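Local coordinates for protein phosphoserine phosphatase RsbX (PDB 3W42) that dephosphorylates the stressosome protein RsbS as a manganese-binding PPM-type phosphatase, holding down sigma-B activity during growth and restoring its prestress level after induction, at residues Gln99-Cys105 with Lys139-Tyr145; Val71-Ile75 with Ser91-Ile95; Glu6-Ile10 with Ala33-Leu38; Ala88-Ile92 with Tyr104-Val110. One frame throughout, in Å; residues are numbered along the deposited sequence. Where two conformers were deposited one is given.

Contact 1: Gln99-Cys105 with Lys139-Tyr145; sequences QRQFTYC and KTHTATY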
loop_
_atom_site.group_PDB
_atom_site.type_symbol
_atom_site.label_atom_id
_atom_site.label_comp_id
_atom_site.label_asym_id
_atom_site.label_seq_id
_atom_site.Cartn_x
_atom_site.Cartn_y
_atom_site.Cartn_z
ATOM N N GLN A 99 5.521 10.997 -16.812
ATOM C CA GLN A 99 4.471 11.943 -16.652
ATOM C C GLN A 99 4.419 12.463 -15.230
ATOM O O GLN A 99 3.618 13.374 -14.925
ATOM C CB GLN A 99 3.144 11.336 -16.999
ATOM C CG GLN A 99 3.007 10.955 -18.419
ATOM C CD GLN A 99 1.580 10.510 -18.814
ATOM O OE1 GLN A 99 0.555 10.591 -18.058
ATOM N NE2 GLN A 99 1.495 10.069 -20.031
ATOM N N ARG A 100 5.146 11.870 -14.275
ATOM C CA ARG A 100 4.956 12.086 -12.820
ATOM C C ARG A 100 3.479 12.048 -12.500
ATOM O O ARG A 100 2.950 12.936 -11.843
ATOM C CB ARG A 100 5.657 13.327 -12.276
ATOM C CG ARG A 100 7.170 13.228 -12.340
ATOM C CD ARG A 100 7.831 14.252 -11.431
ATOM N NE ARG A 100 9.280 14.153 -11.339
ATOM C CZ ARG A 100 10.134 14.709 -12.173
ATOM N NH1 ARG A 100 9.671 15.474 -13.189
ATOM N NH2 ARG A 100 11.410 14.550 -12.024
ATOM N N GLN A 101 2.816 10.977 -12.903
ATOM C CA GLN A 101 1.382 10.828 -12.667
ATOM C C GLN A 101 1.160 9.555 -11.833
ATOM O O GLN A 101 1.747 8.522 -12.112
ATOM C CB GLN A 101 0.622 10.736 -13.956
ATOM C CG GLN A 101 -0.919 10.841 -13.724
ATOM C CD GLN A 101 -1.710 10.945 -15.002
ATOM O OE1 GLN A 101 -2.274 12.040 -15.317
ATOM N NE2 GLN A 101 -1.823 9.837 -15.720
ATOM N N PHE A 102 0.277 9.626 -10.846
ATOM C CA PHE A 102 -0.147 8.438 -10.163
ATOM C C PHE A 102 -1.617 8.230 -10.271
ATOM O O PHE A 102 -2.397 9.183 -10.436
ATOM C CB PHE A 102 0.343 8.447 -8.687
ATOM C CG PHE A 102 -0.362 9.388 -7.770
ATOM C CD1 PHE A 102 -1.493 9.027 -7.090
ATOM C CD2 PHE A 102 0.142 10.672 -7.593
ATOM C CE1 PHE A 102 -2.097 9.842 -6.241
ATOM C CE2 PHE A 102 -0.465 11.561 -6.683
ATOM C CZ PHE A 102 -1.555 11.076 -5.989
ATOM N N THR A 103 -2.026 6.962 -10.129
ATOM C CA THR A 103 -3.414 6.600 -10.097
ATOM C C THR A 103 -3.580 5.648 -8.858
ATOM O O THR A 103 -2.703 4.827 -8.566
ATOM C CB THR A 103 -3.863 5.922 -11.337
ATOM O OG1 THR A 103 -2.989 4.863 -11.718
ATOM C CG2 THR A 103 -4.046 6.905 -12.508
ATOM N N TYR A 104 -4.690 5.777 -8.174
ATOM C CA TYR A 104 -4.901 5.108 -6.901
ATOM C C TYR A 104 -6.322 4.712 -6.729
ATOM O O TYR A 104 -7.251 5.511 -6.972
ATOM C CB TYR A 104 -4.497 6.083 -5.743
ATOM C CG TYR A 104 -4.676 5.522 -4.369
ATOM C CD1 TYR A 104 -3.801 4.520 -3.904
ATOM C CD2 TYR A 104 -5.729 5.909 -3.556
ATOM C CE1 TYR A 104 -3.963 3.997 -2.622
ATOM C CE2 TYR A 104 -5.899 5.357 -2.276
ATOM C CZ TYR A 104 -4.997 4.403 -1.832
ATOM O OH TYR A 104 -5.111 3.829 -0.593
ATOM N N CYS A 105 -6.560 3.485 -6.254
ATOM C CA CYS A 105 -7.892 3.010 -5.957
ATOM C C CYS A 105 -7.792 2.107 -4.744
ATOM O O CYS A 105 -6.887 1.281 -4.644
ATOM C CB CYS A 105 -8.506 2.309 -7.121
ATOM S SG CYS A 105 -10.239 1.870 -6.981
ATOM N N LYS A 139 -13.726 4.503 -6.467
ATOM C CA LYS A 139 -13.255 5.858 -6.660
ATOM C C LYS A 139 -11.785 5.760 -7.110
ATOM O O LYS A 139 -11.004 5.100 -6.421
ATOM C CB LYS A 139 -13.457 6.661 -5.354
ATOM C CG LYS A 139 -12.784 7.898 -5.228
ATOM C CD LYS A 139 -13.265 8.843 -6.289
ATOM C CE LYS A 139 -12.544 10.198 -6.155
ATOM N NZ LYS A 139 -13.061 11.224 -7.107
ATOM N N THR A 140 -11.427 6.205 -8.257
ATOM C CA THR A 140 -10.060 6.262 -8.653
ATOM C C THR A 140 -9.571 7.676 -8.626
ATOM O O THR A 140 -10.212 8.586 -9.205
ATOM C CB THR A 140 -9.882 5.644 -10.042
ATOM O OG1 THR A 140 -10.236 4.265 -9.974
ATOM C CG2 THR A 140 -8.395 5.823 -10.514
ATOM N N HIS A 141 -8.419 7.906 -8.041
ATOM C CA HIS A 141 -7.758 9.233 -8.031
ATOM C C HIS A 141 -6.642 9.223 -9.026
ATOM O O HIS A 141 -5.850 8.278 -9.114
ATOM C CB HIS A 141 -7.165 9.570 -6.642
ATOM C CG HIS A 141 -6.596 10.967 -6.461
ATOM N ND1 HIS A 141 -7.419 12.034 -6.235
ATOM C CD2 HIS A 141 -5.321 11.452 -6.422
ATOM C CE1 HIS A 141 -6.685 13.127 -6.088
ATOM N NE2 HIS A 141 -5.414 12.801 -6.160
ATOM N N THR A 142 -6.551 10.285 -9.797
ATOM C CA THR A 142 -5.473 10.509 -10.765
ATOM C C THR A 142 -4.882 11.882 -10.495
ATOM O O THR A 142 -5.630 12.842 -10.476
ATOM C CB THR A 142 -6.048 10.471 -12.236
ATOM O OG1 THR A 142 -6.723 9.229 -12.432
ATOM C CG2 THR A 142 -4.960 10.684 -13.270
ATOM N N ALA A 143 -3.581 11.995 -10.307
ATOM C CA ALA A 143 -2.955 13.251 -10.026
ATOM C C ALA A 143 -1.513 13.240 -10.465
ATOM O O ALA A 143 -0.879 12.228 -10.569
ATOM C CB ALA A 143 -3.093 13.613 -8.564
ATOM N N THR A 144 -0.963 14.442 -10.612
ATOM C CA THR A 144 0.465 14.653 -10.854
ATOM C C THR A 144 1.160 14.834 -9.526
ATOM O O THR A 144 0.652 15.510 -8.647
ATOM C CB THR A 144 0.602 15.913 -11.738
ATOM O OG1 THR A 144 -0.142 15.667 -12.937
ATOM C CG2 THR A 144 2.029 16.258 -12.104
ATOM N N TYR A 145 2.336 14.299 -9.356
ATOM C CA TYR A 145 3.189 14.533 -8.204
ATOM C C TYR A 145 4.368 15.405 -8.644
ATOM O O TYR A 145 4.817 15.365 -9.756
ATOM C CB TYR A 145 3.655 13.248 -7.492
ATOM C CG TYR A 145 4.574 12.396 -8.308
ATOM C CD1 TYR A 145 5.945 12.568 -8.293
ATOM C CD2 TYR A 145 4.070 11.380 -9.104
ATOM C CE1 TYR A 145 6.785 11.792 -9.007
ATOM C CE2 TYR A 145 4.955 10.590 -9.899
ATOM C CZ TYR A 145 6.280 10.767 -9.828
ATOM O OH TYR A 145 7.099 9.956 -10.567
HETATM O O HOH W 1 0.967 13.806 -14.749
HETATM O O HOH W 2 -2.695 14.210 -13.576
#
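The aliphatic start of R100 lies over the face of the Y145 ring, with R100 CB 3.6 Å from the ring centroid and only 14° off its normal, a well-formed CH-pi contact. The guanidinium continues past the ring edge to a salt bridge with the C-terminal carboxylate of S199. R100 takes left-handed backbone angles (45/54) in a G1 beta bulge, where it and Q101 both face N96. Beyond the bulge, strands 101-105 and 140-144 run antiparallel at 166°. Y145 N donates to R100 O (2.9 Å), and two hydrogen-bonded pairs follow: F102 with A143 (F102 N to A143 O 2.9 Å, A143 N to F102 O 3.1 Å) and Y104 with H141 (Y104 N to H141 O and H141 N to Y104 O, 2.9 Å each). F102, A143, Y104 and H141 share one face, where F102 CE2 touches A143 CB at 3.8 Å. On the face of Q101, T103, T142 and T144, two waters sit at the Q101/T144 end: one links Q99 O to T144 OG1, the other Q101 OE1 to the same hydroxyl. Strand 140-144 is the edge of the five-stranded sheet of the PPM fold. Strand 88-96 flanks 101-107 on its other side, and helix 71-81 covers T103, C105 and T140, with E72 hydrogen-bonded to T140 OG1.

Contact 2: Val71-Ile75 with Ser91-Ile95; sequences VESII and SILKI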
loop_
_atom_site.group_PDB
_atom_site.type_symbol
_atom_site.label_atom_id
_atom_site.label_comp_id
_atom_site.label_asym_id
_atom_site.label_seq_id
_atom_site.Cartn_x
_atom_site.Cartn_y
_atom_site.Cartn_z
ATOM N N VAL A 71 -5.951 0.785 -12.429
ATOM C CA VAL A 71 -6.177 0.392 -11.029
ATOM C C VAL A 71 -7.571 -0.108 -10.721
ATOM O O VAL A 71 -7.762 -1.044 -9.986
ATOM C CB VAL A 71 -5.712 1.443 -10.009
ATOM C CG1 VAL A 71 -4.181 1.622 -10.032
ATOM C CG2 VAL A 71 -6.413 2.809 -10.243
ATOM N N GLU A 72 -8.582 0.514 -11.329
ATOM C CA GLU A 72 -9.939 0.122 -11.089
ATOM C C GLU A 72 -10.229 -1.248 -11.704
ATOM O O GLU A 72 -11.008 -2.034 -11.146
ATOM C CB GLU A 72 -10.955 1.181 -11.594
ATOM C CG GLU A 72 -12.269 1.026 -11.128
ATOM C CD GLU A 72 -13.133 2.333 -11.254
ATOM O OE1 GLU A 72 -12.640 3.548 -11.027
ATOM O OE2 GLU A 72 -14.315 2.043 -11.539
ATOM N N SER A 73 -9.649 -1.536 -12.861
ATOM C CA SER A 73 -9.760 -2.882 -13.403
ATOM C C SER A 73 -9.136 -3.944 -12.521
ATOM O O SER A 73 -9.707 -5.005 -12.294
ATOM C CB SER A 73 -9.103 -2.936 -14.751
ATOM O OG SER A 73 -9.232 -4.240 -15.325
ATOM N N ILE A 74 -7.960 -3.625 -12.016
ATOM C CA ILE A 74 -7.247 -4.567 -11.171
ATOM C C ILE A 74 -8.072 -4.819 -9.889
ATOM O O ILE A 74 -8.280 -5.961 -9.453
ATOM C CB ILE A 74 -5.829 -4.100 -10.798
ATOM C CG1 ILE A 74 -4.999 -3.899 -12.074
ATOM C CG2 ILE A 74 -5.197 -5.118 -9.841
ATOM C CD1 ILE A 74 -3.636 -3.282 -11.806
ATOM N N ILE A 75 -8.572 -3.733 -9.253
ATOM C CA ILE A 75 -9.282 -3.907 -7.999
ATOM C C ILE A 75 -10.563 -4.691 -8.182
ATOM O O ILE A 75 -10.953 -5.431 -7.284
ATOM C CB ILE A 75 -9.469 -2.557 -7.277
ATOM C CG1 ILE A 75 -9.582 -2.852 -5.751
ATOM C CG2 ILE A 75 -10.618 -1.803 -7.805
ATOM C CD1 ILE A 75 -9.557 -1.518 -4.907
ATOM N N SER A 91 -5.413 -1.541 -1.192
ATOM C CA SER A 91 -5.060 -0.322 -1.885
ATOM C C SER A 91 -4.121 -0.637 -2.979
ATOM O O SER A 91 -3.169 -1.424 -2.824
ATOM C CB SER A 91 -4.412 0.653 -0.952
ATOM O OG SER A 91 -5.351 0.983 0.089
ATOM N N ILE A 92 -4.338 -0.031 -4.172
ATOM C CA ILE A 92 -3.543 -0.265 -5.356
ATOM C C ILE A 92 -3.106 1.079 -5.938
ATOM O O ILE A 92 -3.912 1.988 -6.122
ATOM C CB ILE A 92 -4.319 -1.027 -6.432
ATOM C CG1 ILE A 92 -4.814 -2.366 -5.843
ATOM C CG2 ILE A 92 -3.406 -1.382 -7.628
ATOM C CD1 ILE A 92 -5.654 -3.211 -6.856
ATOM N N LEU A 93 -1.799 1.220 -6.181
ATOM C CA LEU A 93 -1.159 2.430 -6.663
ATOM C C LEU A 93 -0.368 2.112 -7.913
ATOM O O LEU A 93 0.455 1.190 -7.919
ATOM C CB LEU A 93 -0.228 2.963 -5.592
ATOM C CG LEU A 93 0.622 4.187 -5.925
ATOM C CD1 LEU A 93 -0.241 5.420 -6.189
ATOM C CD2 LEU A 93 1.634 4.479 -4.846
ATOM N N LYS A 94 -0.525 2.914 -8.955
ATOM C CA LYS A 94 0.323 2.878 -10.145
ATOM C C LYS A 94 0.937 4.247 -10.346
ATOM O O LYS A 94 0.299 5.272 -10.094
ATOM C CB LYS A 94 -0.464 2.447 -11.379
ATOM C CG LYS A 94 -0.755 0.935 -11.450
ATOM C CD LYS A 94 -1.717 0.535 -12.567
ATOM C CE LYS A 94 -1.198 0.883 -13.964
ATOM N NZ LYS A 94 -0.188 -0.024 -14.457
ATOM N N ILE A 95 2.173 4.268 -10.815
ATOM C CA ILE A 95 2.914 5.499 -11.075
ATOM C C ILE A 95 3.536 5.422 -12.441
ATOM O O ILE A 95 4.197 4.457 -12.776
ATOM C CB ILE A 95 3.964 5.806 -10.011
ATOM C CG1 ILE A 95 3.396 5.719 -8.607
ATOM C CG2 ILE A 95 4.622 7.125 -10.363
ATOM C CD1 ILE A 95 4.403 5.961 -7.457
#
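Helix 71-75 and strand 91-95 run in roughly opposite directions, their N-to-C directions 148° apart, and the two short axes approach to 8.8 Å. This is the opening turn of the longer helix 71-81, closed by the bond from I75 N to V71 O (2.9 Å). V71 and I92 have the closest CA atoms, 6.3 Å apart, so the first residue of the helix comes closest to the strand at I92. At this spacing the two backbones meet through side chains. I92 is the central piece: its CG2 lies 3.9 Å from V71 CG1, while its CD1, carried outward by the m,t rotamer, reaches I74 CG2 at 3.6 Å and I75 CB at 3.9 Å. One isoleucine thereby fills the space among three helical residues. Such helix-on-sheet packing is what builds the alpha-beta-beta-alpha sandwich of PPM phosphatases: I92 and K94 point from the strand to the helical layer, whereas L93 points the other way, onto F151 and I153 of strand 150-154 in the second sheet. Within the helix the same division recurs, since V71, I74 and I75 turn inward and E72 turns away to bond T140. K94 contributes its aliphatic part, with CD 3.7 Å from V71 CG1 and 4.3 Å from I74 CD1, and its NZ continues to a hydrogen bond with the carbonyl of A67.

Contact 3: Glu6-Ile10 with Ala33-Leu38; sequences ENEHI and ADDKEL
Two hairpin turns of the same design stand side by side, their nearest CA atoms, N7 and D35, 7.0 Å apart. In segment 6-10, N7 N bonds I10 O (2.9 Å), and N7 (-139/-166), chi1 p (71°), folds OD1 back onto H9 N (2.8 Å) and I10 N (3.0 Å), an Asx turn and Asx motif; E8 (-70/-18) and H9 (-108/-23, chi1 m) form the bend. Along 33-38, extended A33 comes first, its CB 4.1 Å from N7 ND2 and 4.3 Å from I10 CG2. D34 (-126/-170) repeats N7: chi1 p (68°), OD1 bonded to K36 N and E37 N (both 2.9 Å), D34 N to E37 O (3.0 Å); D34 O lies 2.9 Å from N7 ND2. D35 (-69/-15) and K36 (-107/-36) make the bend. One water donates to D35 OD1 (2.8 Å) and accepts from N7 ND2 (2.9 Å); another donates to D35 OD1 and E8 OE1 (2.9 Å each) and accepts from E8 N (3.0 Å). D35 O lies 3.1 Å from H9 CD2. L38 (t,p) turns inward, CD2 3.9 Å from CD1 of I10 (t,t). The contact joins the sandwich's two sheets at one end: hairpin 2-6/10-17 meets hairpin 27-33/37-45, with F97 against H9, I10 and L38, and F151 of strand 150-154 touching I10 and L38.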
loop_
_atom_site.group_PDB
_atom_site.type_symbol
_atom_site.label_atom_id
_atom_site.label_comp_id
_atom_site.label_asym_id
_atom_site.label_seq_id
_atom_site.Cartn_x
_atom_site.Cartn_y
_atom_site.Cartn_z
ATOM N N GLU A 6 15.676 0.483 -5.701
ATOM C CA GLU A 6 15.884 1.832 -6.203
ATOM C C GLU A 6 16.128 1.817 -7.696
ATOM O O GLU A 6 16.833 0.908 -8.195
ATOM C CB GLU A 6 17.138 2.435 -5.537
ATOM C CG GLU A 6 17.405 3.873 -5.938
ATOM C CD GLU A 6 18.423 4.586 -5.082
ATOM O OE1 GLU A 6 18.885 4.026 -4.118
ATOM O OE2 GLU A 6 18.693 5.822 -5.321
ATOM N N ASN A 7 15.641 2.826 -8.372
ATOM C CA ASN A 7 16.012 3.117 -9.730
ATOM C C ASN A 7 16.186 4.618 -9.879
ATOM O O ASN A 7 16.230 5.324 -8.870
ATOM C CB ASN A 7 15.138 2.430 -10.763
ATOM C CG ASN A 7 13.750 3.004 -10.848
ATOM O OD1 ASN A 7 13.443 4.071 -10.291
ATOM N ND2 ASN A 7 12.868 2.270 -11.493
ATOM N N GLU A 8 16.258 5.125 -11.101
ATOM C CA GLU A 8 16.478 6.544 -11.262
ATOM C C GLU A 8 15.275 7.401 -10.833
ATOM O O GLU A 8 15.450 8.600 -10.622
ATOM C CB GLU A 8 16.821 6.846 -12.749
ATOM C CG GLU A 8 18.160 6.237 -13.241
ATOM C CD GLU A 8 18.306 6.175 -14.769
ATOM O OE1 GLU A 8 17.538 5.342 -15.405
ATOM O OE2 GLU A 8 19.108 6.940 -15.336
ATOM N N HIS A 9 14.119 6.803 -10.732
ATOM C CA HIS A 9 12.866 7.515 -10.528
ATOM C C HIS A 9 12.274 7.372 -9.150
ATOM O O HIS A 9 11.418 8.186 -8.755
ATOM C CB HIS A 9 11.844 7.057 -11.570
ATOM C CG HIS A 9 12.361 7.267 -12.958
ATOM N ND1 HIS A 9 12.585 8.516 -13.478
ATOM C CD2 HIS A 9 12.771 6.336 -13.851
ATOM C CE1 HIS A 9 13.106 8.323 -14.690
ATOM N NE2 HIS A 9 13.250 7.020 -14.909
ATOM N N ILE A 10 12.617 6.329 -8.428
ATOM C CA ILE A 10 12.038 6.059 -7.123
ATOM C C ILE A 10 12.979 5.193 -6.304
ATOM O O ILE A 10 13.705 4.369 -6.835
ATOM C CB ILE A 10 10.658 5.315 -7.276
ATOM C CG1 ILE A 10 9.796 5.434 -5.979
ATOM C CG2 ILE A 10 10.817 3.867 -7.810
ATOM C CD1 ILE A 10 8.447 4.807 -6.119
ATOM N N ALA A 33 8.796 -2.133 -9.896
ATOM C CA ALA A 33 9.183 -0.971 -10.619
ATOM C C ALA A 33 10.075 -1.352 -11.789
ATOM O O ALA A 33 10.919 -2.232 -11.655
ATOM C CB ALA A 33 9.878 0.102 -9.721
ATOM N N ASP A 34 9.907 -0.705 -12.916
ATOM C CA ASP A 34 10.891 -0.714 -14.000
ATOM C C ASP A 34 11.213 0.765 -14.318
ATOM O O ASP A 34 10.925 1.647 -13.510
ATOM C CB ASP A 34 10.364 -1.503 -15.192
ATOM C CG ASP A 34 9.196 -0.897 -15.918
ATOM O OD1 ASP A 34 8.872 0.233 -15.775
ATOM O OD2 ASP A 34 8.694 -1.667 -16.751
ATOM N N ASP A 35 11.920 1.000 -15.409
ATOM C CA ASP A 35 12.383 2.367 -15.666
ATOM C C ASP A 35 11.257 3.312 -15.994
ATOM O O ASP A 35 11.464 4.520 -16.004
ATOM C CB ASP A 35 13.410 2.382 -16.794
ATOM C CG ASP A 35 14.644 1.591 -16.495
ATOM O OD1 ASP A 35 15.086 1.525 -15.338
ATOM O OD2 ASP A 35 15.227 1.042 -17.466
ATOM N N LYS A 36 10.081 2.762 -16.314
ATOM C CA LYS A 36 8.953 3.545 -16.793
ATOM C C LYS A 36 7.836 3.692 -15.747
ATOM O O LYS A 36 7.143 4.718 -15.739
ATOM C CB LYS A 36 8.386 2.973 -18.076
ATOM C CG LYS A 36 9.413 3.081 -19.258
ATOM C CD LYS A 36 9.015 2.334 -20.574
ATOM C CE LYS A 36 7.658 2.688 -21.418
ATOM N NZ LYS A 36 7.622 1.972 -22.824
ATOM N N GLU A 37 7.563 2.684 -14.932
ATOM C CA GLU A 37 6.382 2.660 -14.106
ATOM C C GLU A 37 6.567 1.815 -12.885
ATOM O O GLU A 37 7.461 0.975 -12.772
ATOM C CB GLU A 37 5.170 2.272 -14.862
ATOM C CG GLU A 37 5.210 0.933 -15.343
ATOM C CD GLU A 37 4.096 0.639 -16.325
ATOM O OE1 GLU A 37 3.065 1.207 -16.335
ATOM O OE2 GLU A 37 4.287 -0.088 -17.259
ATOM N N LEU A 38 5.658 2.052 -11.936
ATOM C CA LEU A 38 5.538 1.312 -10.646
ATOM C C LEU A 38 4.144 0.751 -10.583
ATOM O O LEU A 38 3.182 1.475 -10.881
ATOM C CB LEU A 38 5.739 2.265 -9.411
ATOM C CG LEU A 38 5.664 1.661 -8.013
ATOM C CD1 LEU A 38 7.044 1.009 -7.750
ATOM C CD2 LEU A 38 5.310 2.632 -6.824
HETATM O O HOH W 3 14.046 0.125 -13.092
HETATM O O HOH W 4 15.744 3.810 -13.738
#

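Contact 4: Ala88-Ile92 with Tyr104-Val110; sequences ATASI and YCSVGNV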
loop_
_atom_site.group_PDB
_atom_site.type_symbol
_atom_site.label_atom_id
_atom_site.label_comp_id
_atom_site.label_asym_id
_atom_site.label_seq_id
_atom_site.Cartn_x
_atom_site.Cartn_y
_atom_site.Cartn_z
ATOM N N ALA A 88 -10.913 -8.837 1.874
ATOM C CA ALA A 88 -9.720 -8.087 2.258
ATOM C C ALA A 88 -9.951 -6.603 2.126
ATOM O O ALA A 88 -10.739 -6.183 1.227
ATOM C CB ALA A 88 -8.512 -8.469 1.388
ATOM N N THR A 89 -9.288 -5.802 2.893
ATOM C CA THR A 89 -9.120 -4.404 2.591
ATOM C C THR A 89 -7.872 -4.248 1.715
ATOM O O THR A 89 -6.921 -5.041 1.859
ATOM C CB THR A 89 -9.121 -3.534 3.855
ATOM O OG1 THR A 89 -7.969 -3.951 4.642
ATOM C CG2 THR A 89 -10.382 -3.675 4.640
ATOM N N ALA A 90 -7.846 -3.291 0.780
ATOM C CA ALA A 90 -6.728 -3.238 -0.138
ATOM C C ALA A 90 -6.627 -1.863 -0.789
ATOM O O ALA A 90 -7.622 -1.165 -0.964
ATOM C CB ALA A 90 -6.911 -4.264 -1.268
ATOM N N SER A 91 -5.413 -1.541 -1.192
ATOM C CA SER A 91 -5.060 -0.322 -1.885
ATOM C C SER A 91 -4.121 -0.637 -2.979
ATOM O O SER A 91 -3.169 -1.424 -2.824
ATOM C CB SER A 91 -4.412 0.653 -0.952
ATOM O OG SER A 91 -5.351 0.983 0.089
ATOM N N ILE A 92 -4.338 -0.031 -4.172
ATOM C CA ILE A 92 -3.543 -0.265 -5.356
ATOM C C ILE A 92 -3.106 1.079 -5.938
ATOM O O ILE A 92 -3.912 1.988 -6.122
ATOM C CB ILE A 92 -4.319 -1.027 -6.432
ATOM C CG1 ILE A 92 -4.814 -2.366 -5.843
ATOM C CG2 ILE A 92 -3.406 -1.382 -7.628
ATOM C CD1 ILE A 92 -5.654 -3.211 -6.856
ATOM N N TYR A 104 -4.690 5.777 -8.174
ATOM C CA TYR A 104 -4.901 5.108 -6.901
ATOM C C TYR A 104 -6.322 4.712 -6.729
ATOM O O TYR A 104 -7.251 5.511 -6.972
ATOM C CB TYR A 104 -4.497 6.083 -5.743
ATOM C CG TYR A 104 -4.676 5.522 -4.369
ATOM C CD1 TYR A 104 -3.801 4.520 -3.904
ATOM C CD2 TYR A 104 -5.729 5.909 -3.556
ATOM C CE1 TYR A 104 -3.963 3.997 -2.622
ATOM C CE2 TYR A 104 -5.899 5.357 -2.276
ATOM C CZ TYR A 104 -4.997 4.403 -1.832
ATOM O OH TYR A 104 -5.111 3.829 -0.593
ATOM N N CYS A 105 -6.560 3.485 -6.254
ATOM C CA CYS A 105 -7.892 3.010 -5.957
ATOM C C CYS A 105 -7.792 2.107 -4.744
ATOM O O CYS A 105 -6.887 1.281 -4.644
ATOM C CB CYS A 105 -8.506 2.309 -7.121
ATOM S SG CYS A 105 -10.239 1.870 -6.981
ATOM N N SER A 106 -8.766 2.216 -3.841
ATOM C CA SER A 106 -8.752 1.530 -2.555
ATOM C C SER A 106 -10.153 1.233 -2.092
ATOM O O SER A 106 -11.091 2.016 -2.351
ATOM C CB SER A 106 -8.037 2.458 -1.583
ATOM O OG SER A 106 -8.008 1.955 -0.273
ATOM N N VAL A 107 -10.299 0.140 -1.328
ATOM C CA VAL A 107 -11.498 -0.096 -0.519
ATOM C C VAL A 107 -11.022 -0.596 0.849
ATOM O O VAL A 107 -10.272 -1.565 0.910
ATOM C CB VAL A 107 -12.458 -1.110 -1.144
ATOM C CG1 VAL A 107 -13.636 -1.392 -0.224
ATOM C CG2 VAL A 107 -12.952 -0.596 -2.534
ATOM N N GLY A 108 -11.478 0.062 1.905
ATOM C CA GLY A 108 -11.147 -0.363 3.232
ATOM C C GLY A 108 -10.159 0.522 3.919
ATOM O O GLY A 108 -10.075 1.718 3.669
ATOM N N ASN A 109 -9.436 -0.054 4.892
ATOM C CA ASN A 109 -8.676 0.687 5.874
ATOM C C ASN A 109 -7.182 0.632 5.664
ATOM O O ASN A 109 -6.434 1.028 6.577
ATOM C CB ASN A 109 -9.077 0.259 7.293
ATOM C CG ASN A 109 -8.552 -1.117 7.624
ATOM O OD1 ASN A 109 -8.119 -1.867 6.732
ATOM N ND2 ASN A 109 -8.600 -1.431 8.911
ATOM N N VAL A 110 -6.720 0.259 4.491
ATOM C CA VAL A 110 -5.335 0.411 4.142
ATOM C C VAL A 110 -5.133 1.822 3.653
ATOM O O VAL A 110 -5.865 2.301 2.752
ATOM C CB VAL A 110 -4.920 -0.648 3.023
ATOM C CG1 VAL A 110 -3.458 -0.476 2.643
ATOM C CG2 VAL A 110 -5.195 -2.055 3.508
#
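S91 OG and S106 OG meet at 2.9 Å in a hydrogen bond that either could donate, within the beta hairpin formed by strands 88-96 and 101-107. Y104 OH also lies 2.9 Å from S91 OG, and V110 O is a weak partner of S91 OG at 3.0 Å. S91 and S106 are a non-hydrogen-bonded antiparallel pair, framed by the hydrogen-bonded pairs A90 with V107 (A90 N to V107 O and V107 N to A90 O, 3.0 Å each) and I92 with C105 (I92 N to C105 O 2.9 Å, C105 N to I92 O 3.0 Å). Further along, T89 OG1 donates to N109 OD1 (3.0 Å), while N109 ND2 bonds D156, a manganese ligand, so the hairpin end reaches the second shell of the metal site. The side chains of A90, I92, C105 and V107 share the other face, where helices 49-65 and 71-81 cover A90, I92 and C105. At the turn-off G108 adopts 107/-155, which calls for glycine: its CA packs 3.7 Å from T89 CG2, and an ideal CB would lie 2.4 Å from that same methyl.

Read from the N terminus, contact 3 comes first and closes a 22-residue loop, bringing the tips of two hairpins, one from each sheet, together. Contact 2 then closes 15 residues, laying helix 71-81 on the five-stranded sheet; it meets contact 3 through the bond from L38 N to I95 O. Contact 4 opens where contact 2 ends, sharing S91 and I92, and pairs the far ends of the hairpin strands, near the manganese site. Contact 1 opens at Q99, before contact 4 has closed, and the two share Y104 and C105, so they cross; none nests. The 33-residue loop of contact 1 brings in the edge strand, which E72 of contact 2 joins to the helix at T140.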